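Local atomic coordinates of putative uncharacterized protein (Bacillus anthracis, PDB entry 3LNO), a protein that is of unknown function but probably takes part in iron-sulfur cluster assembly. Residues C57-A60 with G61-V64; K68-L71 with S72-P76; P89-S92 with K93-S97; S97-A100 with K101-L104. All coordinates share one frame; numbering follows the deposited sequence.

Interaction 1. Residues C57-A60 with G61-V64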
loop_
_atom_site.group_PDB
_atom_site.type_symbol
_atom_site.label_atom_id
_atom_site.label_comp_id
_atom_site.label_asym_id
_atom_site.label_seq_id
_atom_site.Cartn_x
_atom_site.Cartn_y
_atom_site.Cartn_z
ATOM N N CYS A 57 -0.929 12.831 9.839
ATOM C CA CYS A 57 -0.987 11.418 10.241
ATOM C C CYS A 57 0.227 10.886 10.986
ATOM O O CYS A 57 1.316 10.783 10.428
ATOM C CB CYS A 57 -1.274 10.521 9.043
ATOM S SG CYS A 57 -1.507 8.798 9.516
ATOM N N PRO A 58 0.024 10.513 12.253
ATOM C CA PRO A 58 1.093 10.125 13.178
ATOM C C PRO A 58 1.588 8.701 12.944
ATOM O O PRO A 58 2.717 8.382 13.326
ATOM C CB PRO A 58 0.413 10.212 14.551
ATOM C CG PRO A 58 -0.952 10.851 14.297
ATOM C CD PRO A 58 -1.295 10.518 12.901
HETATM N N MSE A 59 0.761 7.861 12.324
HETATM C CA MSE A 59 1.114 6.458 12.101
HETATM C C MSE A 59 1.986 6.243 10.856
HETATM O O MSE A 59 2.290 5.110 10.478
HETATM C CB MSE A 59 -0.155 5.599 12.027
HETATM C CG MSE A 59 -0.926 5.504 13.345
HETATM SE SE MSE A 59 0.141 4.761 14.809
HETATM C CE MSE A 59 -1.108 5.000 16.304
ATOM N N ALA A 60 2.403 7.328 10.218
ATOM C CA ALA A 60 3.105 7.202 8.945
ATOM C C ALA A 60 4.358 6.341 9.061
ATOM O O ALA A 60 4.648 5.524 8.183
ATOM C CB ALA A 60 3.447 8.572 8.380
ATOM N N GLY A 61 5.116 6.530 10.133
ATOM C CA GLY A 61 6.342 5.772 10.318
ATOM C C GLY A 61 6.054 4.297 10.487
ATOM O O GLY A 61 6.713 3.457 9.898
ATOM N N GLN A 62 5.046 3.978 11.288
ATOM C CA GLN A 62 4.664 2.588 11.507
ATOM C C GLN A 62 4.097 1.921 10.246
ATOM O O GLN A 62 4.316 0.737 10.010
ATOM C CB GLN A 62 3.660 2.488 12.650
ATOM C CG GLN A 62 3.308 1.056 13.007
ATOM C CD GLN A 62 2.217 0.970 14.051
ATOM O OE1 GLN A 62 2.082 1.856 14.903
ATOM N NE2 GLN A 62 1.429 -0.104 13.997
ATOM N N ILE A 63 3.370 2.678 9.431
ATOM C CA ILE A 63 2.790 2.108 8.218
ATOM C C ILE A 63 3.888 1.695 7.236
ATOM O O ILE A 63 3.913 0.562 6.756
ATOM C CB ILE A 63 1.700 3.040 7.621
ATOM C CG1 ILE A 63 0.472 3.034 8.536
ATOM C CG2 ILE A 63 1.316 2.606 6.214
ATOM C CD1 ILE A 63 -0.615 4.034 8.156
ATOM N N VAL A 64 4.848 2.586 7.013
ATOM C CA VAL A 64 5.961 2.284 6.142
ATOM C C VAL A 64 6.806 1.074 6.564
ATOM O O VAL A 64 7.129 0.219 5.727
ATOM C CB VAL A 64 6.897 3.477 6.007
ATOM C CG1 VAL A 64 8.191 3.036 5.317
ATOM C CG2 VAL A 64 6.193 4.611 5.246
#

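Interaction 2. Residues K68-L71 with S72-P76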
loop_
_atom_site.group_PDB
_atom_site.type_symbol
_atom_site.label_atom_id
_atom_site.label_comp_id
_atom_site.label_asym_id
_atom_site.label_seq_id
_atom_site.Cartn_x
_atom_site.Cartn_y
_atom_site.Cartn_z
ATOM N N LYS A 68 7.350 -2.734 4.645
ATOM C CA LYS A 68 8.579 -3.498 4.416
ATOM C C LYS A 68 8.550 -4.871 5.069
ATOM O O LYS A 68 8.920 -5.864 4.465
ATOM C CB LYS A 68 9.809 -2.710 4.859
ATOM C CG LYS A 68 9.945 -1.394 4.103
ATOM C CD LYS A 68 11.257 -0.706 4.437
ATOM C CE LYS A 68 11.636 0.322 3.369
ATOM N NZ LYS A 68 13.031 0.774 3.598
ATOM N N LYS A 69 8.091 -4.938 6.300
ATOM C CA LYS A 69 7.983 -6.228 6.961
ATOM C C LYS A 69 7.018 -7.148 6.220
ATOM O O LYS A 69 7.311 -8.339 5.990
ATOM C CB LYS A 69 7.509 -6.036 8.399
ATOM C CG LYS A 69 7.330 -7.346 9.157
ATOM C CD LYS A 69 7.315 -7.146 10.685
ATOM C CE LYS A 69 5.980 -6.587 11.191
ATOM N NZ LYS A 69 5.886 -6.616 12.693
ATOM N N VAL A 70 5.855 -6.624 5.845
ATOM C CA VAL A 70 4.847 -7.511 5.267
ATOM C C VAL A 70 5.360 -8.055 3.935
ATOM O O VAL A 70 5.307 -9.255 3.673
ATOM C CB VAL A 70 3.485 -6.811 5.099
ATOM C CG1 VAL A 70 2.662 -7.483 3.967
ATOM C CG2 VAL A 70 2.724 -6.822 6.429
ATOM N N LEU A 71 5.888 -7.176 3.093
ATOM C CA LEU A 71 6.304 -7.639 1.774
ATOM C C LEU A 71 7.523 -8.560 1.874
ATOM O O LEU A 71 7.555 -9.605 1.223
ATOM C CB LEU A 71 6.546 -6.470 0.825
ATOM C CG LEU A 71 5.317 -5.629 0.516
ATOM C CD1 LEU A 71 5.677 -4.548 -0.478
ATOM C CD2 LEU A 71 4.160 -6.511 -0.050
ATOM N N SER A 72 8.505 -8.216 2.716
ATOM C CA SER A 72 9.704 -9.042 2.787
ATOM C C SER A 72 9.363 -10.406 3.372
ATOM O O SER A 72 9.922 -11.432 2.981
ATOM C CB SER A 72 10.809 -8.367 3.609
ATOM O OG SER A 72 10.390 -8.137 4.951
ATOM N N THR A 73 8.432 -10.419 4.311
ATOM C CA THR A 73 8.030 -11.674 4.927
ATOM C C THR A 73 7.108 -12.496 4.025
ATOM O O THR A 73 7.312 -13.695 3.845
ATOM C CB THR A 73 7.314 -11.410 6.245
ATOM O OG1 THR A 73 8.181 -10.631 7.085
ATOM C CG2 THR A 73 6.954 -12.722 6.920
ATOM N N ASN A 74 6.102 -11.855 3.444
ATOM C CA ASN A 74 5.070 -12.595 2.718
ATOM C C ASN A 74 5.399 -12.840 1.259
ATOM O O ASN A 74 4.901 -13.784 0.655
ATOM C CB ASN A 74 3.691 -11.938 2.931
ATOM C CG ASN A 74 3.231 -12.028 4.394
ATOM O OD1 ASN A 74 3.911 -12.633 5.216
ATOM N ND2 ASN A 74 2.084 -11.444 4.717
ATOM N N VAL A 75 6.282 -12.021 0.701
ATOM C CA VAL A 75 6.697 -12.192 -0.692
ATOM C C VAL A 75 8.224 -12.208 -0.744
ATOM O O VAL A 75 8.856 -11.266 -1.239
ATOM C CB VAL A 75 6.150 -11.051 -1.563
ATOM C CG1 VAL A 75 6.356 -11.369 -3.031
ATOM C CG2 VAL A 75 4.660 -10.820 -1.238
ATOM N N PRO A 76 8.826 -13.289 -0.212
ATOM C CA PRO A 76 10.280 -13.400 0.008
ATOM C C PRO A 76 11.105 -13.204 -1.254
ATOM O O PRO A 76 12.274 -12.861 -1.157
ATOM C CB PRO A 76 10.453 -14.832 0.534
ATOM C CG PRO A 76 9.160 -15.570 0.069
ATOM C CD PRO A 76 8.104 -14.507 0.196
#

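Interaction 3. Residues P89-S92 with K93-S97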
loop_
_atom_site.group_PDB
_atom_site.type_symbol
_atom_site.label_atom_id
_atom_site.label_comp_id
_atom_site.label_asym_id
_atom_site.label_seq_id
_atom_site.Cartn_x
_atom_site.Cartn_y
_atom_site.Cartn_z
ATOM N N PRO A 89 -1.482 13.378 -5.985
ATOM C CA PRO A 89 -2.691 14.083 -5.560
ATOM C C PRO A 89 -3.075 13.723 -4.111
ATOM O O PRO A 89 -2.677 12.691 -3.573
ATOM C CB PRO A 89 -3.760 13.517 -6.521
ATOM C CG PRO A 89 -3.281 12.090 -6.701
ATOM C CD PRO A 89 -1.802 12.277 -6.915
ATOM N N PRO A 90 -3.874 14.572 -3.482
ATOM C CA PRO A 90 -4.124 14.377 -2.056
ATOM C C PRO A 90 -5.138 13.265 -1.858
ATOM O O PRO A 90 -6.063 13.143 -2.633
ATOM C CB PRO A 90 -4.741 15.715 -1.622
ATOM C CG PRO A 90 -4.828 16.569 -2.872
ATOM C CD PRO A 90 -4.659 15.678 -4.043
ATOM N N TRP A 91 -4.985 12.466 -0.821
ATOM C CA TRP A 91 -6.003 11.473 -0.521
ATOM C C TRP A 91 -7.369 12.084 -0.191
ATOM O O TRP A 91 -7.482 13.215 0.257
ATOM C CB TRP A 91 -5.546 10.577 0.636
ATOM C CG TRP A 91 -6.504 9.461 0.962
ATOM C CD1 TRP A 91 -6.578 8.233 0.360
ATOM C CD2 TRP A 91 -7.486 9.455 2.009
ATOM N NE1 TRP A 91 -7.557 7.463 0.970
ATOM C CE2 TRP A 91 -8.144 8.205 1.964
ATOM C CE3 TRP A 91 -7.902 10.398 2.949
ATOM C CZ2 TRP A 91 -9.175 7.871 2.841
ATOM C CZ3 TRP A 91 -8.920 10.066 3.810
ATOM C CH2 TRP A 91 -9.549 8.814 3.748
ATOM N N SER A 92 -8.417 11.313 -0.411
ATOM C CA SER A 92 -9.717 11.639 0.128
ATOM C C SER A 92 -10.492 10.337 0.234
ATOM O O SER A 92 -10.157 9.350 -0.399
ATOM C CB SER A 92 -10.459 12.630 -0.794
ATOM O OG SER A 92 -11.263 11.955 -1.755
ATOM N N LYS A 93 -11.557 10.368 1.009
ATOM C CA LYS A 93 -12.409 9.236 1.240
ATOM C C LYS A 93 -13.079 8.691 -0.036
ATOM O O LYS A 93 -13.463 7.530 -0.066
ATOM C CB LYS A 93 -13.481 9.629 2.265
ATOM C CG LYS A 93 -14.374 10.762 1.763
ATOM C CD LYS A 93 -15.313 11.279 2.840
ATOM C CE LYS A 93 -16.144 12.446 2.314
ATOM N NZ LYS A 93 -16.878 13.157 3.413
ATOM N N GLU A 94 -13.191 9.508 -1.084
ATOM C CA GLU A 94 -13.711 9.046 -2.376
ATOM C C GLU A 94 -12.867 7.937 -2.959
ATOM O O GLU A 94 -13.374 7.128 -3.735
ATOM C CB GLU A 94 -13.823 10.186 -3.390
ATOM C CG GLU A 94 -15.068 11.064 -3.238
ATOM C CD GLU A 94 -15.220 12.094 -4.388
ATOM O OE1 GLU A 94 -14.224 12.780 -4.739
ATOM O OE2 GLU A 94 -16.341 12.217 -4.942
ATOM N N ARG A 95 -11.604 7.860 -2.534
ATOM C CA ARG A 95 -10.660 6.828 -2.989
ATOM C C ARG A 95 -10.842 5.455 -2.302
ATOM O O ARG A 95 -10.247 4.442 -2.689
ATOM C CB ARG A 95 -9.216 7.297 -2.772
ATOM C CG ARG A 95 -8.820 8.412 -3.697
ATOM C CD ARG A 95 -7.360 8.783 -3.494
ATOM N NE ARG A 95 -7.021 9.901 -4.348
ATOM C CZ ARG A 95 -6.558 9.777 -5.586
ATOM N NH1 ARG A 95 -6.368 8.574 -6.118
ATOM N NH2 ARG A 95 -6.292 10.861 -6.291
HETATM N N MSE A 96 -11.682 5.406 -1.294
HETATM C CA MSE A 96 -11.901 4.121 -0.621
HETATM C C MSE A 96 -12.622 3.088 -1.502
HETATM O O MSE A 96 -13.454 3.457 -2.326
HETATM C CB MSE A 96 -12.698 4.399 0.629
HETATM C CG MSE A 96 -11.835 5.164 1.607
HETATM SE SE MSE A 96 -12.707 5.348 3.336
HETATM C CE MSE A 96 -14.590 5.249 2.928
ATOM N N SER A 97 -12.319 1.804 -1.318
ATOM C CA SER A 97 -13.057 0.746 -2.031
ATOM C C SER A 97 -14.530 0.640 -1.606
ATOM O O SER A 97 -14.921 1.185 -0.581
ATOM C CB SER A 97 -12.386 -0.620 -1.773
ATOM O OG SER A 97 -12.555 -1.002 -0.405
HETATM O O HOH W 1 -11.999 14.125 -3.744
#

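Interaction 4. Residues S97-A100 with K101-L104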
loop_
_atom_site.group_PDB
_atom_site.type_symbol
_atom_site.label_atom_id
_atom_site.label_comp_id
_atom_site.label_asym_id
_atom_site.label_seq_id
_atom_site.Cartn_x
_atom_site.Cartn_y
_atom_site.Cartn_z
ATOM N N SER A 97 -12.319 1.804 -1.318
ATOM C CA SER A 97 -13.057 0.746 -2.031
ATOM C C SER A 97 -14.530 0.640 -1.606
ATOM O O SER A 97 -14.921 1.185 -0.581
ATOM C CB SER A 97 -12.386 -0.620 -1.773
ATOM O OG SER A 97 -12.555 -1.002 -0.405
ATOM N N ARG A 98 -15.320 -0.131 -2.367
ATOM C CA ARG A 98 -16.721 -0.399 -2.022
ATOM C C ARG A 98 -16.814 -0.964 -0.603
ATOM O O ARG A 98 -17.631 -0.517 0.186
ATOM C CB ARG A 98 -17.332 -1.371 -3.058
ATOM C CG ARG A 98 -18.768 -1.964 -2.750
ATOM C CD ARG A 98 -19.132 -3.062 -3.764
ATOM N NE ARG A 98 -18.127 -4.141 -3.777
ATOM C CZ ARG A 98 -18.168 -5.215 -2.977
ATOM N NH1 ARG A 98 -17.194 -6.110 -3.033
ATOM N NH2 ARG A 98 -19.175 -5.393 -2.109
HETATM N N MSE A 99 -15.969 -1.935 -0.257
HETATM C CA MSE A 99 -16.053 -2.533 1.095
HETATM C C MSE A 99 -15.660 -1.560 2.210
HETATM O O MSE A 99 -16.240 -1.589 3.302
HETATM C CB MSE A 99 -15.251 -3.847 1.214
HETATM C CG MSE A 99 -15.960 -5.043 0.554
HETATM SE SE MSE A 99 -17.736 -5.361 1.363
HETATM C CE MSE A 99 -17.133 -5.599 3.232
ATOM N N ALA A 100 -14.668 -0.710 1.945
ATOM C CA ALA A 100 -14.280 0.293 2.921
ATOM C C ALA A 100 -15.436 1.253 3.165
ATOM O O ALA A 100 -15.755 1.584 4.322
ATOM C CB ALA A 100 -12.982 1.035 2.481
ATOM N N LYS A 101 -16.085 1.710 2.090
ATOM C CA LYS A 101 -17.189 2.653 2.241
ATOM C C LYS A 101 -18.325 1.996 2.983
ATOM O O LYS A 101 -19.004 2.621 3.777
ATOM C CB LYS A 101 -17.694 3.163 0.875
ATOM C CG LYS A 101 -16.684 4.128 0.200
ATOM C CD LYS A 101 -17.001 4.411 -1.281
ATOM C CE LYS A 101 -16.092 5.557 -1.798
ATOM N NZ LYS A 101 -16.112 5.729 -3.293
ATOM N N ILE A 102 -18.555 0.723 2.720
ATOM C CA ILE A 102 -19.667 0.086 3.423
ATOM C C ILE A 102 -19.285 -0.057 4.888
ATOM O O ILE A 102 -20.085 0.246 5.782
ATOM C CB ILE A 102 -19.996 -1.313 2.815
ATOM C CG1 ILE A 102 -20.798 -1.143 1.518
ATOM C CG2 ILE A 102 -20.731 -2.215 3.844
ATOM C CD1 ILE A 102 -20.735 -2.380 0.635
ATOM N N ALA A 103 -18.069 -0.548 5.144
ATOM C CA ALA A 103 -17.672 -0.822 6.541
ATOM C C ALA A 103 -17.667 0.465 7.371
ATOM O O ALA A 103 -18.157 0.497 8.500
ATOM C CB ALA A 103 -16.324 -1.512 6.610
ATOM N N LEU A 104 -17.153 1.540 6.790
ATOM C CA LEU A 104 -17.021 2.797 7.513
ATOM C C LEU A 104 -18.328 3.537 7.656
ATOM O O LEU A 104 -18.448 4.401 8.513
ATOM C CB LEU A 104 -15.903 3.671 6.917
ATOM C CG LEU A 104 -14.497 3.060 7.143
ATOM C CD1 LEU A 104 -13.465 3.751 6.288
ATOM C CD2 LEU A 104 -14.079 3.148 8.609
#

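Interaction 1. Residues C57-A60 with G61-V64
Residues Met59 and Ile63 are joined across the N-terminal turn of helix 60-74, where the chain leaves a type I beta turn spanning Cys57 to Ala60 and winds directly into the helix. Met59, a selenomethionine, occupies the N-cap position. Its carbonyl O accepts the N-H of Ile63 at 2.9 Å. One residue on, Val64 N bonds to Ala60 O at 3.2 Å, with an almost straight N-H...O angle of 173°. Two successive i to i+4 bonds thus mark the switch from turn to helix.

Among the side chains, Ile63 folds against this junction. With its CG1 anti to the carbonyl carbon (chi1 -70°), that branch folds back over the cap, CG1 lying 3.4 Å from Met59 O, and its terminal CD1 meets Met59 CB at 4.2 Å. Val64 treats the next carbonyl similarly, CG2 resting against Ala60 O, while its side chain also packs on Val83 and Val85 of strand 81-85. Cys57 and Met59 both touch Glu24 in a loop. On the exposed side, Met59 and Gln62 run side by side in the same direction, the first bent at chi2 and the second extended, which brings Met59 SE to 3.5 Å from Gln62 OE1.

Interaction 2. Residues K68-L71 with S72-P76
From Lys68 to Val75 the backbone follows the last turns of helix 60-74, with i to i+4 bonds from Ser72, Thr73, Asn74 and Val75 N to the carbonyls of Lys68, Lys69, Val70 and Leu71, before Val75 departs from helical phi/psi. Two hydroxyls add to the first two of these bonds. Ser72 OG donates to Lys68 O at 2.8 Å, and Thr73 OG1 donates to Lys69 O at 2.7 Å. Each of these two carbonyls is therefore gripped twice by one residue, its hydroxyl and its N-H arriving from opposite faces of the carbonyl plane. The serine manages this with OG between its backbone N and carbonyl carbon (chi1 61°), whereas the threonine has OG1 anti to the carbonyl carbon (chi1 -56°).

Beside the second grip, the Lys69 chain runs alongside Thr73, CG lying 4.0 Å from OG1. The Asn74 amide crosses Val70 at a slant, with ND2 4.1 Å from Val70 CG1. On the buried side, Leu71 CD2 and Val75 CG2 make a looser apolar contact at 4.5 Å.

This helix end belongs to the beta-alpha-beta unit formed by strand 46-50, helix 60-74 and strand 81-85: Leu71 packs on Ile81 of strand 81-85, and Val75 on Phe9 and Leu13 of helix 3-16.

Interaction 3. Residues P89-S92 with K93-S97
One face of the Trp91 indole is covered by the backbone at Lys93, whose N stands 3.7 Å above the ring plane, displaced toward the rim of the six-membered ring. The indole is also approached obliquely by Met96 CG, 4.0 Å from CZ2 of its six-membered ring, and by Arg95 CD, 4.0 Å from CD1 of its five-membered ring. Trp91 and Arg95 slide past each other in opposite directions, and the indole and guanidinium planes are 31° apart. Close to the plane of the guanidinium, at its edge, lies Ser92 N; Pro89 crosses the arginine at about a right angle, bringing CG to 3.3 Å from Arg95 NH2. The arginine chain, extended from CG to NE, is what carries the group back to this proline.

Behind these contacts the backbone makes a tight turn. Arg95 N bonds to Ser92 O at 3.0 Å, an i to i+3 link whose donor sits above the carbonyl plane (43° out of it). Ser92 OG accepts the N-H of Glu94 at 3.2 Å, a somewhat bent bond (140°), and a water joins the same hydroxyl to Glu94 OE1. Trp91 NE1 is satisfied outside the segments by Leu32 O, while the indole also rests on Leu34 and on Tyr36, the latter on strand 35-40.

A serine whose hydroxyl and carbonyl receive the N-H groups two and three residues ahead is characteristic of an ST motif at the start of a short helical turn, here the 3-10 segment 93-95 in the loop connecting strand 81-85 to helix 98-106.

Interaction 4. Residues S97-A100 with K101-L104
Ser97 and Lys101 close the first turn of helix 98-106. Ser97 is the N-cap: its OG takes the N-H of Ala100 at 3.2 Å, the i to i+3 capping bond, and its carbonyl O receives Lys101 N at 3.0 Å. The capping hydroxyl is also bonded to Asn31 ND2, so the cap is itself held by another part of the chain.

Arg98 passes its carbonyl to Ile102 N, and the two side chains lie next to each other, pointing the same way. Arg98 CG meets Ile102 CD1 at 3.9 Å; the isoleucine reaches it because CG1 is anti to its own carbonyl carbon (chi1 -78°), folding that branch back along the helix. The same methyl also meets the selenium of selenomethionine Met99, SE to Ile102 CD1 being 4.3 Å, while Met99 O accepts Ala103 N at 2.8 Å. Ala100, the buried member of the segment, offers its carbonyl to Leu104 N, also at 2.8 Å, and Leu104 CG lies 3.4 Å from Ala100 O.

Lys101 has its aliphatic chain against Ser97 O, then leads away to bond through NZ with Glu94 O. With Leu104 it packs on Met96, so this C-terminal helix rests on the preceding loop, while Ser97 is joined through Asn31 to helix 29-32.

How the interactions relate
Interactions 1 and 2 mark the beginning and end of the same helix, 60-74, with centres about 17 Å apart and no direct touch. Interactions 3 and 4 form a second pair, sharing Ser97: centres about 12 Å apart, they meet where Met96 SE packs on Leu104 CD1 at 3.4 Å and where Met96 O lies 3.4 Å from Lys101 CE. The pairs stay separate, interaction 2 being about 25 and 26 Å from interactions 3 and 4 between centres, on the opposite side of the chain's centre. Interaction 1 comes nearer to interaction 3, about 9 Å between nearest atoms.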